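Local coordinates for Non-structural protein 5 (Modoc virus, PDB 2WA2), which probably methylates the viral RNA cap at guanine N7 and ribose 2'-O, with S-adenosylmethionine as methyl donor, at residues Gly92-Tyr98 with Glu120-Val125; Ile74-Val80 with Tyr230-Ile235; Ser97-Ala101 with Gly129-Phe135. The protein carries 4 engineered substitutions. One frame throughout, in Å; residues are numbered along the deposited sequence.

Interaction 1: Gly92-Tyr98 with Glu120-Val125. Engineered in segment 92-98: Ser-95 (natural residue Gly). With SAM (S-adenosylmethionine), chain C.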
loop_
_atom_site.group_PDB
_atom_site.type_symbol
_atom_site.label_atom_id
_atom_site.label_comp_id
_atom_site.label_asym_id
_atom_site.label_seq_id
_atom_site.Cartn_x
_atom_site.Cartn_y
_atom_site.Cartn_z
ATOM N N GLY A 92 2.718 7.087 9.100
ATOM C CA GLY A 92 2.926 8.497 8.766
ATOM C C GLY A 92 2.003 9.390 9.574
ATOM O O GLY A 92 1.906 9.246 10.813
ATOM N N ARG A 93 1.286 10.282 8.885
ATOM C CA ARG A 93 0.330 11.191 9.552
ATOM C C ARG A 93 -0.797 10.424 10.240
ATOM O O ARG A 93 -1.394 10.905 11.188
ATOM C CB ARG A 93 -0.233 12.223 8.583
ATOM C CG ARG A 93 0.842 13.099 7.990
ATOM C CD ARG A 93 0.301 14.212 7.064
ATOM N NE ARG A 93 1.393 14.849 6.317
ATOM C CZ ARG A 93 1.239 15.864 5.467
ATOM N NH1 ARG A 93 0.032 16.379 5.243
ATOM N NH2 ARG A 93 2.294 16.368 4.831
ATOM N N GLY A 94 -1.090 9.221 9.767
ATOM C CA GLY A 94 -2.064 8.390 10.468
ATOM C C GLY A 94 -3.486 8.347 9.908
ATOM O O GLY A 94 -4.404 7.954 10.630
ATOM N N SER A 95 -3.668 8.701 8.638
ATOM C CA SER A 95 -5.011 8.696 8.015
ATOM C C SER A 95 -5.625 7.314 8.000
ATOM O O SER A 95 -6.812 7.174 8.254
ATOM C CB SER A 95 -4.990 9.265 6.585
ATOM O OG SER A 95 -4.942 10.678 6.614
ATOM N N TRP A 96 -4.827 6.286 7.707
ATOM C CA TRP A 96 -5.361 4.912 7.724
ATOM C C TRP A 96 -5.810 4.508 9.126
ATOM O O TRP A 96 -6.778 3.785 9.284
ATOM C CB TRP A 96 -4.312 3.907 7.207
ATOM C CG TRP A 96 -4.218 3.825 5.663
ATOM C CD1 TRP A 96 -4.622 4.771 4.753
ATOM C CD2 TRP A 96 -3.704 2.726 4.896
ATOM N NE1 TRP A 96 -4.391 4.319 3.461
ATOM C CE2 TRP A 96 -3.824 3.076 3.522
ATOM C CE3 TRP A 96 -3.157 1.471 5.232
ATOM C CZ2 TRP A 96 -3.434 2.213 2.495
ATOM C CZ3 TRP A 96 -2.763 0.600 4.192
ATOM C CH2 TRP A 96 -2.900 0.986 2.848
ATOM N N SER A 97 -5.078 4.953 10.140
ATOM C CA SER A 97 -5.364 4.580 11.519
ATOM C C SER A 97 -6.685 5.195 11.983
ATOM O O SER A 97 -7.487 4.528 12.636
ATOM C CB SER A 97 -4.208 5.019 12.417
ATOM O OG SER A 97 -3.141 4.095 12.272
ATOM N N TYR A 98 -6.905 6.451 11.614
ATOM C CA TYR A 98 -8.141 7.171 11.928
ATOM C C TYR A 98 -9.291 6.599 11.125
ATOM O O TYR A 98 -10.417 6.517 11.619
ATOM C CB TYR A 98 -7.985 8.666 11.676
ATOM C CG TYR A 98 -7.241 9.372 12.788
ATOM C CD1 TYR A 98 -7.814 9.510 14.058
ATOM C CD2 TYR A 98 -5.968 9.888 12.581
ATOM C CE1 TYR A 98 -7.122 10.131 15.097
ATOM C CE2 TYR A 98 -5.280 10.538 13.612
ATOM C CZ TYR A 98 -5.856 10.641 14.858
ATOM O OH TYR A 98 -5.164 11.261 15.870
ATOM N N GLU A 120 7.033 11.867 7.907
ATOM C CA GLU A 120 5.770 12.285 8.503
ATOM C C GLU A 120 5.597 11.738 9.914
ATOM O O GLU A 120 5.848 10.564 10.155
ATOM C CB GLU A 120 4.579 11.822 7.648
ATOM C CG GLU A 120 4.563 12.340 6.220
ATOM C CD GLU A 120 4.590 13.853 6.155
ATOM O OE1 GLU A 120 3.909 14.495 6.991
ATOM O OE2 GLU A 120 5.300 14.401 5.272
ATOM N N LYS A 121 5.156 12.605 10.819
ATOM C CA LYS A 121 4.814 12.228 12.193
ATOM C C LYS A 121 3.293 12.167 12.304
ATOM O O LYS A 121 2.596 12.883 11.588
ATOM C CB LYS A 121 5.357 13.260 13.191
ATOM C CG LYS A 121 6.860 13.304 13.301
ATOM C CD LYS A 121 7.337 14.552 14.026
ATOM C CE LYS A 121 8.808 14.780 13.746
ATOM N NZ LYS A 121 9.146 14.662 12.277
ATOM N N PRO A 122 2.769 11.315 13.204
ATOM C CA PRO A 122 1.319 11.252 13.359
ATOM C C PRO A 122 0.727 12.617 13.680
ATOM O O PRO A 122 1.343 13.414 14.397
ATOM C CB PRO A 122 1.123 10.250 14.504
ATOM C CG PRO A 122 2.331 9.437 14.491
ATOM C CD PRO A 122 3.446 10.350 14.080
ATOM N N ARG A 123 -0.430 12.882 13.082
ATOM C CA ARG A 123 -1.176 14.123 13.253
ATOM C C ARG A 123 -2.380 13.779 14.125
ATOM O O ARG A 123 -3.342 13.162 13.640
ATOM C CB ARG A 123 -1.648 14.631 11.879
ATOM C CG ARG A 123 -2.210 16.050 11.838
ATOM C CD ARG A 123 -1.211 17.030 11.182
ATOM N NE ARG A 123 -1.651 18.430 11.292
ATOM C CZ ARG A 123 -0.878 19.501 11.096
ATOM N NH1 ARG A 123 0.404 19.369 10.768
ATOM N NH2 ARG A 123 -1.391 20.719 11.228
ATOM N N LEU A 124 -2.323 14.157 15.406
ATOM C CA LEU A 124 -3.428 13.891 16.342
ATOM C C LEU A 124 -4.655 14.766 16.068
ATOM O O LEU A 124 -4.551 15.997 15.956
ATOM C CB LEU A 124 -2.972 14.044 17.798
ATOM C CG LEU A 124 -1.746 13.246 18.282
ATOM C CD1 LEU A 124 -1.662 13.249 19.795
ATOM C CD2 LEU A 124 -1.723 11.808 17.757
ATOM N N VAL A 125 -5.808 14.120 15.918
ATOM C CA VAL A 125 -7.082 14.835 15.792
ATOM C C VAL A 125 -8.156 14.218 16.676
ATOM O O VAL A 125 -8.006 13.094 17.175
ATOM C CB VAL A 125 -7.614 14.947 14.316
ATOM C CG1 VAL A 125 -6.804 15.969 13.505
ATOM C CG2 VAL A 125 -7.667 13.593 13.629
HETATM N N SAM C . -1.215 5.440 5.182
HETATM C CA SAM C . -0.571 6.779 5.397
HETATM C C SAM C . -1.635 7.837 5.708
HETATM O O SAM C . -2.824 7.576 5.492
HETATM O OXT SAM C . -1.358 8.965 6.157
HETATM C CB SAM C . 0.222 7.193 4.158
HETATM C CG SAM C . 1.486 6.372 3.936
HETATM S SD SAM C . 2.799 7.106 4.924
HETATM C CE SAM C . 3.386 8.348 3.727
HETATM C "C5'" SAM C . 4.152 5.927 4.733
HETATM C "C4'" SAM C . 5.056 6.124 5.950
HETATM O "O4'" SAM C . 5.855 4.998 6.206
HETATM C "C3'" SAM C . 6.025 7.286 5.751
HETATM O "O3'" SAM C . 5.584 8.340 6.572
HETATM C "C2'" SAM C . 7.376 6.776 6.220
HETATM O "O2'" SAM C . 7.940 7.684 7.133
HETATM C "C1'" SAM C . 6.996 5.459 6.902
HETATM N N9 SAM C . 8.067 4.469 6.872
HETATM C C8 SAM C . 8.883 4.170 5.805
HETATM N N7 SAM C . 9.725 3.196 6.167
HETATM C C5 SAM C . 9.451 2.890 7.465
HETATM C C6 SAM C . 10.012 1.965 8.348
HETATM N N6 SAM C . 11.023 1.190 8.000
HETATM N N1 SAM C . 9.483 1.862 9.620
HETATM C C2 SAM C . 8.448 2.662 10.024
HETATM N N3 SAM C . 7.879 3.585 9.169
HETATM C C4 SAM C . 8.406 3.681 7.909
#

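Interaction 2: Ile74-Val80 with Tyr230-Ile235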
loop_
_atom_site.group_PDB
_atom_site.type_symbol
_atom_site.label_atom_id
_atom_site.label_comp_id
_atom_site.label_asym_id
_atom_site.label_seq_id
_atom_site.Cartn_x
_atom_site.Cartn_y
_atom_site.Cartn_z
ATOM N N ILE A 74 -10.745 0.719 -0.963
ATOM C CA ILE A 74 -10.432 -0.696 -0.787
ATOM C C ILE A 74 -11.428 -1.371 0.179
ATOM O O ILE A 74 -11.858 -2.511 -0.053
ATOM C CB ILE A 74 -8.997 -0.888 -0.266
ATOM C CG1 ILE A 74 -7.977 -0.332 -1.291
ATOM C CG2 ILE A 74 -8.740 -2.381 0.142
ATOM C CD1 ILE A 74 -6.553 -0.272 -0.766
ATOM N N ASP A 75 -11.779 -0.661 1.253
ATOM C CA ASP A 75 -12.658 -1.228 2.287
ATOM C C ASP A 75 -14.051 -1.462 1.720
ATOM O O ASP A 75 -14.637 -2.531 1.932
ATOM C CB ASP A 75 -12.725 -0.309 3.502
ATOM C CG ASP A 75 -13.562 -0.883 4.630
ATOM O OD1 ASP A 75 -13.696 -2.126 4.729
ATOM O OD2 ASP A 75 -14.082 -0.071 5.419
ATOM N N GLU A 76 -14.557 -0.467 0.996
ATOM C CA GLU A 76 -15.900 -0.516 0.405
ATOM C C GLU A 76 -15.995 -1.542 -0.707
ATOM O O GLU A 76 -17.077 -2.046 -0.992
ATOM C CB GLU A 76 -16.325 0.878 -0.096
ATOM C CG GLU A 76 -17.082 1.707 0.970
ATOM C CD GLU A 76 -16.564 3.138 1.163
ATOM O OE1 GLU A 76 -16.487 3.909 0.175
ATOM O OE2 GLU A 76 -16.256 3.498 2.326
ATOM N N ARG A 77 -14.873 -1.856 -1.341
ATOM C CA ARG A 77 -14.840 -2.900 -2.363
ATOM C C ARG A 77 -14.740 -4.299 -1.761
ATOM O O ARG A 77 -14.777 -5.283 -2.499
ATOM C CB ARG A 77 -13.670 -2.695 -3.329
ATOM C CG ARG A 77 -13.700 -1.383 -4.079
ATOM C CD ARG A 77 -14.681 -1.413 -5.241
ATOM N NE ARG A 77 -15.256 -0.109 -5.586
ATOM C CZ ARG A 77 -15.330 0.954 -4.783
ATOM N NH1 ARG A 77 -14.858 0.924 -3.539
ATOM N NH2 ARG A 77 -15.893 2.062 -5.236
ATOM N N GLY A 78 -14.602 -4.393 -0.439
ATOM C CA GLY A 78 -14.355 -5.676 0.225
ATOM C C GLY A 78 -12.933 -6.201 0.081
ATOM O O GLY A 78 -12.702 -7.407 0.193
ATOM N N GLY A 79 -11.981 -5.290 -0.144
ATOM C CA GLY A 79 -10.563 -5.629 -0.227
ATOM C C GLY A 79 -9.972 -6.075 1.087
ATOM O O GLY A 79 -9.036 -6.869 1.121
ATOM N N VAL A 80 -10.521 -5.576 2.188
ATOM C CA VAL A 80 -9.969 -5.883 3.512
ATOM C C VAL A 80 -11.018 -5.713 4.598
ATOM O O VAL A 80 -11.693 -4.679 4.656
ATOM C CB VAL A 80 -8.705 -4.990 3.846
ATOM C CG1 VAL A 80 -9.066 -3.486 3.866
ATOM C CG2 VAL A 80 -8.057 -5.423 5.166
ATOM N N TYR A 230 -2.160 -2.716 -4.345
ATOM C CA TYR A 230 -2.387 -3.093 -2.956
ATOM C C TYR A 230 -2.614 -4.581 -2.823
ATOM O O TYR A 230 -3.492 -5.133 -3.478
ATOM C CB TYR A 230 -3.501 -2.284 -2.313
ATOM C CG TYR A 230 -3.010 -0.880 -2.030
ATOM C CD1 TYR A 230 -2.428 -0.570 -0.796
ATOM C CD2 TYR A 230 -3.081 0.111 -3.007
ATOM C CE1 TYR A 230 -1.948 0.718 -0.530
ATOM C CE2 TYR A 230 -2.582 1.412 -2.754
ATOM C CZ TYR A 230 -2.017 1.687 -1.510
ATOM O OH TYR A 230 -1.492 2.943 -1.251
ATOM N N PHE A 231 -1.792 -5.230 -2.011
ATOM C CA PHE A 231 -1.924 -6.666 -1.807
ATOM C C PHE A 231 -2.926 -6.814 -0.673
ATOM O O PHE A 231 -2.663 -6.370 0.462
ATOM C CB PHE A 231 -0.561 -7.305 -1.469
ATOM C CG PHE A 231 -0.624 -8.784 -1.166
ATOM C CD1 PHE A 231 -1.035 -9.702 -2.141
ATOM C CD2 PHE A 231 -0.231 -9.272 0.092
ATOM C CE1 PHE A 231 -1.086 -11.081 -1.867
ATOM C CE2 PHE A 231 -0.273 -10.664 0.380
ATOM C CZ PHE A 231 -0.717 -11.565 -0.591
ATOM N N VAL A 232 -4.069 -7.441 -0.988
ATOM C CA VAL A 232 -5.232 -7.418 -0.104
ATOM C C VAL A 232 -5.789 -8.843 0.150
ATOM O O VAL A 232 -5.669 -9.739 -0.701
ATOM C CB VAL A 232 -6.356 -6.460 -0.641
ATOM C CG1 VAL A 232 -5.907 -4.961 -0.743
ATOM C CG2 VAL A 232 -6.884 -6.935 -2.008
ATOM N N SER A 233 -6.363 -9.051 1.331
ATOM C CA SER A 233 -6.882 -10.351 1.712
ATOM C C SER A 233 -8.266 -10.636 1.115
ATOM O O SER A 233 -8.596 -11.797 0.928
ATOM C CB SER A 233 -6.945 -10.481 3.246
ATOM O OG SER A 233 -7.547 -9.343 3.804
ATOM N N GLY A 234 -9.047 -9.586 0.831
ATOM C CA GLY A 234 -10.484 -9.722 0.513
ATOM C C GLY A 234 -10.795 -10.085 -0.931
ATOM O O GLY A 234 -11.890 -10.604 -1.239
ATOM N N ILE A 235 -9.843 -9.820 -1.820
ATOM C CA ILE A 235 -10.031 -10.069 -3.247
ATOM C C ILE A 235 -8.982 -11.084 -3.689
ATOM O O ILE A 235 -7.801 -10.907 -3.399
ATOM C CB ILE A 235 -9.968 -8.738 -4.049
ATOM C CG1 ILE A 235 -11.128 -7.835 -3.607
ATOM C CG2 ILE A 235 -9.973 -8.994 -5.600
ATOM C CD1 ILE A 235 -11.056 -6.373 -4.041
#

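Interaction 3: Ser97-Ala101 with Gly129-Phe135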
loop_
_atom_site.group_PDB
_atom_site.type_symbol
_atom_site.label_atom_id
_atom_site.label_comp_id
_atom_site.label_asym_id
_atom_site.label_seq_id
_atom_site.Cartn_x
_atom_site.Cartn_y
_atom_site.Cartn_z
ATOM N N SER A 97 -5.078 4.953 10.140
ATOM C CA SER A 97 -5.364 4.580 11.519
ATOM C C SER A 97 -6.685 5.195 11.983
ATOM O O SER A 97 -7.487 4.528 12.636
ATOM C CB SER A 97 -4.208 5.019 12.417
ATOM O OG SER A 97 -3.141 4.095 12.272
ATOM N N TYR A 98 -6.905 6.451 11.614
ATOM C CA TYR A 98 -8.141 7.171 11.928
ATOM C C TYR A 98 -9.291 6.599 11.125
ATOM O O TYR A 98 -10.417 6.517 11.619
ATOM C CB TYR A 98 -7.985 8.666 11.676
ATOM C CG TYR A 98 -7.241 9.372 12.788
ATOM C CD1 TYR A 98 -7.814 9.510 14.058
ATOM C CD2 TYR A 98 -5.968 9.888 12.581
ATOM C CE1 TYR A 98 -7.122 10.131 15.097
ATOM C CE2 TYR A 98 -5.280 10.538 13.612
ATOM C CZ TYR A 98 -5.856 10.641 14.858
ATOM O OH TYR A 98 -5.164 11.261 15.870
ATOM N N TYR A 99 -9.014 6.185 9.891
ATOM C CA TYR A 99 -10.035 5.491 9.138
ATOM C C TYR A 99 -10.418 4.186 9.826
ATOM O O TYR A 99 -11.599 3.959 10.119
ATOM C CB TYR A 99 -9.648 5.260 7.669
ATOM C CG TYR A 99 -10.781 4.590 6.946
ATOM C CD1 TYR A 99 -11.893 5.322 6.519
ATOM C CD2 TYR A 99 -10.790 3.214 6.762
ATOM C CE1 TYR A 99 -12.976 4.686 5.884
ATOM C CE2 TYR A 99 -11.862 2.568 6.120
ATOM C CZ TYR A 99 -12.949 3.311 5.700
ATOM O OH TYR A 99 -13.986 2.644 5.074
ATOM N N ALA A 100 -9.422 3.335 10.096
ATOM C CA ALA A 100 -9.637 2.068 10.755
ATOM C C ALA A 100 -10.366 2.246 12.089
ATOM O O ALA A 100 -11.270 1.492 12.385
ATOM C CB ALA A 100 -8.307 1.345 10.975
ATOM N N ALA A 101 -9.958 3.242 12.876
ATOM C CA ALA A 101 -10.517 3.468 14.216
ATOM C C ALA A 101 -12.014 3.847 14.218
ATOM O O ALA A 101 -12.715 3.699 15.248
ATOM C CB ALA A 101 -9.692 4.516 14.973
ATOM N N GLY A 129 -13.423 7.762 17.222
ATOM C CA GLY A 129 -12.503 6.620 17.340
ATOM C C GLY A 129 -11.053 6.929 17.711
ATOM O O GLY A 129 -10.250 6.008 17.908
ATOM N N TRP A 130 -10.703 8.214 17.822
ATOM C CA TRP A 130 -9.326 8.602 18.170
ATOM C C TRP A 130 -8.761 7.842 19.394
ATOM O O TRP A 130 -7.569 7.552 19.444
ATOM C CB TRP A 130 -9.215 10.130 18.374
ATOM C CG TRP A 130 -9.863 10.599 19.657
ATOM C CD1 TRP A 130 -11.138 11.075 19.807
ATOM C CD2 TRP A 130 -9.273 10.605 20.966
ATOM N NE1 TRP A 130 -11.374 11.386 21.127
ATOM C CE2 TRP A 130 -10.249 11.106 21.860
ATOM C CE3 TRP A 130 -8.016 10.235 21.471
ATOM C CZ2 TRP A 130 -10.011 11.239 23.240
ATOM C CZ3 TRP A 130 -7.772 10.378 22.847
ATOM C CH2 TRP A 130 -8.768 10.879 23.708
ATOM N N ASN A 131 -9.622 7.512 20.364
ATOM C CA ASN A 131 -9.195 6.911 21.638
ATOM C C ASN A 131 -8.833 5.446 21.499
ATOM O O ASN A 131 -8.242 4.853 22.405
ATOM C CB ASN A 131 -10.296 7.053 22.697
ATOM C CG ASN A 131 -11.682 6.738 22.142
ATOM O OD1 ASN A 131 -12.207 7.468 21.290
ATOM N ND2 ASN A 131 -12.280 5.656 22.623
ATOM N N LEU A 132 -9.206 4.862 20.363
ATOM C CA LEU A 132 -8.863 3.484 20.067
ATOM C C LEU A 132 -7.438 3.336 19.492
ATOM O O LEU A 132 -6.905 2.224 19.440
ATOM C CB LEU A 132 -9.893 2.903 19.102
ATOM C CG LEU A 132 -11.354 2.909 19.587
ATOM C CD1 LEU A 132 -12.270 2.207 18.596
ATOM C CD2 LEU A 132 -11.470 2.279 20.971
ATOM N N ILE A 133 -6.825 4.454 19.105
ATOM C CA ILE A 133 -5.482 4.417 18.485
ATOM C C ILE A 133 -4.378 4.702 19.490
ATOM O O ILE A 133 -4.520 5.602 20.336
ATOM C CB ILE A 133 -5.338 5.418 17.294
ATOM C CG1 ILE A 133 -6.518 5.290 16.337
ATOM C CG2 ILE A 133 -4.020 5.156 16.510
ATOM C CD1 ILE A 133 -6.813 6.556 15.548
ATOM N N THR A 134 -3.313 3.905 19.399
ATOM C CA THR A 134 -2.022 4.191 20.006
ATOM C C THR A 134 -1.011 4.444 18.896
ATOM O O THR A 134 -0.680 3.525 18.126
ATOM C CB THR A 134 -1.517 3.022 20.870
ATOM O OG1 THR A 134 -2.482 2.750 21.888
ATOM C CG2 THR A 134 -0.171 3.373 21.503
ATOM N N PHE A 135 -0.535 5.688 18.810
ATOM C CA PHE A 135 0.505 6.037 17.842
ATOM C C PHE A 135 1.856 5.880 18.497
ATOM O O PHE A 135 2.064 6.350 19.636
ATOM C CB PHE A 135 0.350 7.466 17.342
ATOM C CG PHE A 135 -0.769 7.644 16.371
ATOM C CD1 PHE A 135 -0.643 7.201 15.066
ATOM C CD2 PHE A 135 -1.927 8.309 16.740
ATOM C CE1 PHE A 135 -1.696 7.386 14.139
ATOM C CE2 PHE A 135 -2.960 8.495 15.845
ATOM C CZ PHE A 135 -2.840 8.032 14.531
#

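Interaction 1: Gly92-Tyr98 with Glu120-Val125
Two hydrogen bonds from backbone amides tie segment 120-125 to the loop before helix 95-101 and to its first turn. Arg-123 N donates a hydrogen bond to Arg-93 O at 2.9 Å, and Val-125 N donates one to Tyr-98 OH, also 2.9 Å. Over the face of that tyrosine ring lies Val-125 CG2, a CH-pi contact. On the surface Arg-93 NE and Glu-120 OE1 form a salt bridge of 2.6 Å. Gly-92 O, 3.3 Å from Pro-122 CA, has a CA-H...O contact instead, since Pro-122 N carries no hydrogen. Gly-94, the N-cap, accepts at its O from Tyr-98 N (3.1 Å). The amides of Ser-95 (engineered) and Trp-96 turn to the ligand carboxylate, in weak bonds of 3.4 Å from Ser-95 N to SAM OXT and 3.3 Å from Trp-96 N to SAM O. A side chain on Gly-92 would collide with SAM SD. Gly-92 to Gly-94 form the glycine-rich loop after the first strand of a Rossmann-like methyltransferase, which with Glu-120 lines its S-adenosylmethionine pocket.

Interaction 2: Ile74-Val80 with Tyr230-Ile235
A Schellman motif ends helix 66-76, and the turn it makes packs against the end of strand 229-232, the antiparallel strand of the Rossmann-like methyltransferase sheet that lies between strands 188-193 and 215-217. Within the motif Gly-79 N bonds to Ile-74 O (2.8 Å) and Gly-78 N to Asp-75 O (3.0 Å), while Gly-78 takes the positive phi that glycine readily adopts.

Apolar contacts join the helix to the strand. Ile-74 reaches over the face of the Tyr-230 ring, with CD1 3.8 Å from Tyr-230 CG in a CH-pi contact, and its CG2 meets Val-232 CG1 at 3.9 Å. Cys-190 of strand 188-193 touches both Ile-74 and Val-232. Farther out, Ile-235 CD1 covers the backbone at Gly-79 CA, 3.9 Å away.

Among the polar contacts, the Tyr-230 hydroxyl is hydrogen-bonded to Asp-155, a residue of the S-adenosylmethionine pocket, and Ser-233 OG bonds to Phe-189 N. Backbone polar contacts link the two turns where Gly-79 and Gly-234 bring their CA atoms within 4.2 Å. A CB on Gly-79 would strike Ile-74 CG2, and one on Gly-234 would run into Gly-78 O. With no side chain in the way, Gly-234 CA can come to 3.2 Å from Gly-78 O in a CA-H...O contact, and Gly-234 N donates a hydrogen bond of 2.7 Å to Gly-79 O.

Interaction 3: Ser97-Ala101 with Gly129-Phe135
Gly-129 meets the C-terminal end of helix 95-101 through backbone: its CA makes a CA-H...O contact of 3.6 Å with Ala-101 O, and its own O lies 3.3 Å from Ala-101 CB. A side chain here would clash with Ala-101 O, and its positive phi also suits glycine. Trp-130 opens a short 3-10 turn, held by Leu-132 N bonding to Gly-129 O at 2.9 Å; Trp-130 CB meets the edge of the Tyr-98 ring, 3.9 Å from CE1, while the indole leads away. Leu-132 brings CD1 to 3.7 Å from Ala-101 O. The chain then enters strand 133-136, at one border of the Rossmann-like sheet, beside the parallel strand 106-112. Helix 95-101 packs on this border in the alpha/beta manner; the axes of residues 97-101 and 133-135 run nearly antiparallel, at 162°, and approach to 9.7 Å. Ile-133 points into the interface: CG1 touches Ala-101 CB at 3.5 Å, and CD1 lies over the face of the Tyr-98 ring, 3.5 Å from Tyr-98 CD1, in a CH-pi contact. Two residues on, Phe-135 packs its CE1 3.9 Å from Ser-97 CB, beside Ser-97 OG's hydrogen bond to Asp-88. Its ring meets that of Tyr-98 obliquely, planes at 47°, with Phe-135 CZ 3.6 Å from Tyr-98 CE2, while the tyrosine hydroxyl accepts from Val-125 N.

All three contacts belong to one Rossmann-like methyltransferase domain, and interactions 1 and 3 are nested within the long loop of chain that interaction 2 closes. Interactions 1 and 3, centres about 9 Å apart, both use helix 95-101 and share Ser-97 and Tyr-98; Phe-135 of interaction 3 packs on Pro-122 and Leu-124 of interaction 1. Interaction 2 lies about 21 Å from the centre of interaction 1 and 19 Å from that of interaction 3, toward the opposite border of the same sheet. Helix 66-76 bridges the gap: Asp-75 probably hydrogen-bonds Tyr-99 of helix 95-101, while Trp-96, in the S-adenosylmethionine pocket, packs on Tyr-230, whose side chain is about 7 Å from the cofactor.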